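Local coordinates for protein FprA (Mycobacterium tuberculosis, PDB 1LQT) that probably transfers electrons between NADPH and ferredoxin through its bound FAD, and may in this way supply P450 systems, at residues T176-D180 with H181-S185. Numbering follows the deposited sequence.
Sequences TDIAD and HALES
With chi1 at 55°, H181 tucks CG between its own backbone N and carbonyl carbon, which swings the imidazole back along the chain over A179; in I178, CG1 anti to the backbone N (chi1 -166°) is sent toward A182 CB, 4.1 Å away, leaving CG2 beside CB of L183. This is the N-terminal turn of helix 180-186, with A179, the last residue of the loop after helix 170-173, at the N-cap; the helix lies in the connection between neighbouring parallel strands 149-153 and 193-197. The methyl of A179 makes a CH-pi contact with one face of the H181 ring, CB lying 3.7 Å from the centroid and displaced toward the NE2-CD2 bond. A hydrogen bond from NE2 to the W131 carbonyl and the stacked W131 ring hold the imidazole in place. The side chains of I178 and L183 cross at about a right angle, and L173 touches both. D180 OD1 forms a salt bridge with R439. The first helical turn closes when L183 N donates to A179 O at 3.0 Å, almost straight, with A182 N adding a weak bond to that oxygen. One residue on, E184 N donates to D180 O, approaching 23° out of the carbonyl plane.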
ATOM      1  N   THR A 176     -12.002  -7.874  13.833  1.00 10.69           N
ATOM      2  CA  THR A 176     -10.738  -7.442  13.252  1.00 10.05           C
ATOM      3  C   THR A 176     -10.450  -6.010  13.693  1.00 10.05           C
ATOM      4  O   THR A 176     -11.292  -5.350  14.306  1.00 10.29           O
ATOM      5  CB  THR A 176     -10.749  -7.470  11.697  1.00 10.23           C
ATOM      6  OG1 THR A 176     -11.554  -6.385  11.196  1.00  9.86           O
ATOM      7  CG2 THR A 176     -11.242  -8.797  11.145  1.00 10.54           C
ATOM      8  N   ASP A 177      -9.294  -5.504  13.292  1.00  9.35           N
ATOM      9  CA  ASP A 177      -8.921  -4.126  13.559  1.00  9.09           C
ATOM     10  C   ASP A 177      -9.391  -3.158  12.499  1.00  8.86           C
ATOM     11  O   ASP A 177      -8.902  -2.035  12.430  1.00  9.22           O
ATOM     12  CB  ASP A 177      -7.409  -4.007  13.805  1.00  9.62           C
ATOM     13  CG  ASP A 177      -6.572  -4.224  12.601  1.00  9.32           C
ATOM     14  OD1 ASP A 177      -7.102  -4.421  11.483  1.00  9.35           O
ATOM     15  OD2 ASP A 177      -5.314  -4.155  12.746  1.00 10.38           O
ATOM     16  N   ILE A 178     -10.394  -3.536  11.722  1.00  9.05           N
ATOM     17  CA  ILE A 178     -11.021  -2.624  10.773  1.00  8.98           C
ATOM     18  C   ILE A 178     -11.471  -1.356  11.488  1.00  9.08           C
ATOM     19  O   ILE A 178     -11.877  -1.381  12.659  1.00  9.37           O
ATOM     20  CB  ILE A 178     -12.219  -3.332  10.077  1.00  9.22           C
ATOM     21  CG1 ILE A 178     -12.684  -2.561   8.843  1.00  9.44           C
ATOM     22  CG2 ILE A 178     -13.353  -3.588  11.079  1.00  9.99           C
ATOM     23  CD1 ILE A 178     -13.661  -3.355   7.992  1.00 11.15           C
ATOM     24  N   ALA A 179     -11.459  -0.240  10.774  1.00  9.27           N
ATOM     25  CA  ALA A 179     -11.944   1.006  11.320  1.00  9.60           C
ATOM     26  C   ALA A 179     -13.399   0.876  11.771  1.00 10.32           C
ATOM     27  O   ALA A 179     -14.253   0.363  11.036  1.00 10.69           O
ATOM     28  CB  ALA A 179     -11.872   2.078  10.268  1.00 10.37           C
ATOM     29  N   ASP A 180     -13.711   1.450  12.924  1.00 10.74           N
ATOM     30  CA  ASP A 180     -15.081   1.430  13.405  1.00 11.13           C
ATOM     31  C   ASP A 180     -16.028   2.113  12.423  1.00 11.44           C
ATOM     32  O   ASP A 180     -17.162   1.644  12.247  1.00 12.05           O
ATOM     33  CB  ASP A 180     -15.199   2.089  14.767  1.00 11.59           C
ATOM     34  CG  ASP A 180     -14.865   1.180  15.910  1.00 12.39           C
ATOM     35  OD1 ASP A 180     -14.770  -0.047  15.727  1.00 15.51           O
ATOM     36  OD2 ASP A 180     -14.792   1.675  17.061  1.00 14.39           O
ATOM     37  N   HIS A 181     -15.612   3.186  11.752  1.00 11.76           N
ATOM     38  CA  HIS A 181     -16.512   3.850  10.839  1.00 12.67           C
ATOM     39  C   HIS A 181     -16.867   2.973   9.637  1.00 12.82           C
ATOM     40  O   HIS A 181     -17.964   3.052   9.080  1.00 14.28           O
ATOM     41  CB  HIS A 181     -15.939   5.236  10.450  1.00 13.48           C
ATOM     42  CG  HIS A 181     -14.539   5.245   9.873  1.00 14.21           C
ATOM     43  ND1 HIS A 181     -13.524   6.069  10.345  1.00 16.31           N
ATOM     44  CD2 HIS A 181     -14.021   4.610   8.792  1.00 14.62           C
ATOM     45  CE1 HIS A 181     -12.439   5.916   9.593  1.00 17.08           C
ATOM     46  NE2 HIS A 181     -12.714   5.039   8.647  1.00 16.02           N
ATOM     47  N   ALA A 182     -15.925   2.130   9.224  1.00 12.50           N
ATOM     48  CA  ALA A 182     -16.167   1.218   8.120  1.00 11.98           C
ATOM     49  C   ALA A 182     -17.079   0.086   8.583  1.00 12.78           C
ATOM     50  O   ALA A 182     -17.998  -0.286   7.869  1.00 13.10           O
ATOM     51  CB  ALA A 182     -14.870   0.680   7.577  1.00 12.50           C
ATOM     52  N   LEU A 183     -16.803  -0.455   9.757  1.00 13.01           N
ATOM     53  CA  LEU A 183     -17.637  -1.518  10.283  1.00 14.03           C
ATOM     54  C   LEU A 183     -19.080  -1.008  10.341  1.00 13.84           C
ATOM     55  O   LEU A 183     -20.021  -1.721   9.960  1.00 15.35           O
ATOM     56  CB  LEU A 183     -17.073  -1.984  11.643  1.00 14.52           C
ATOM     57  CG  LEU A 183     -17.775  -3.120  12.353  1.00 16.59           C
ATOM     58  CD1 LEU A 183     -17.731  -4.374  11.520  1.00 18.27           C
ATOM     59  CD2 LEU A 183     -17.051  -3.308  13.665  1.00 17.49           C
ATOM     60  N   GLU A 184     -19.301   0.227  10.789  1.00 14.46           N
ATOM     61  CA  GLU A 184     -20.647   0.770  10.890  1.00 15.55           C
ATOM     62  C   GLU A 184     -21.334   0.805   9.525  1.00 15.01           C
ATOM     63  O   GLU A 184     -22.521   0.439   9.410  1.00 16.94           O
ATOM     64  CB  GLU A 184     -20.584   2.159  11.475  1.00 16.11           C
ATOM     65  CG  GLU A 184     -20.211   2.172  12.946  1.00 22.31           C
ATOM     66  CD  GLU A 184     -19.988   3.574  13.501  1.00 29.49           C
ATOM     67  OE1 GLU A 184     -19.642   4.495  12.735  1.00 32.11           O
ATOM     68  OE2 GLU A 184     -20.177   3.767  14.732  1.00 36.10           O
ATOM     69  N   SER A 185     -20.604   1.221   8.481  1.00 14.53           N
ATOM     70  CA  SER A 185     -21.169   1.274   7.137  1.00 14.33           C
ATOM     71  C   SER A 185     -21.415  -0.082   6.509  1.00 14.20           C
ATOM     72  O   SER A 185     -22.260  -0.202   5.619  1.00 15.01           O
ATOM     73  CB  SER A 185     -20.254   2.072   6.233  1.00 15.00           C
ATOM     74  OG  SER A 185     -20.187   3.400   6.677  1.00 17.59           O
TER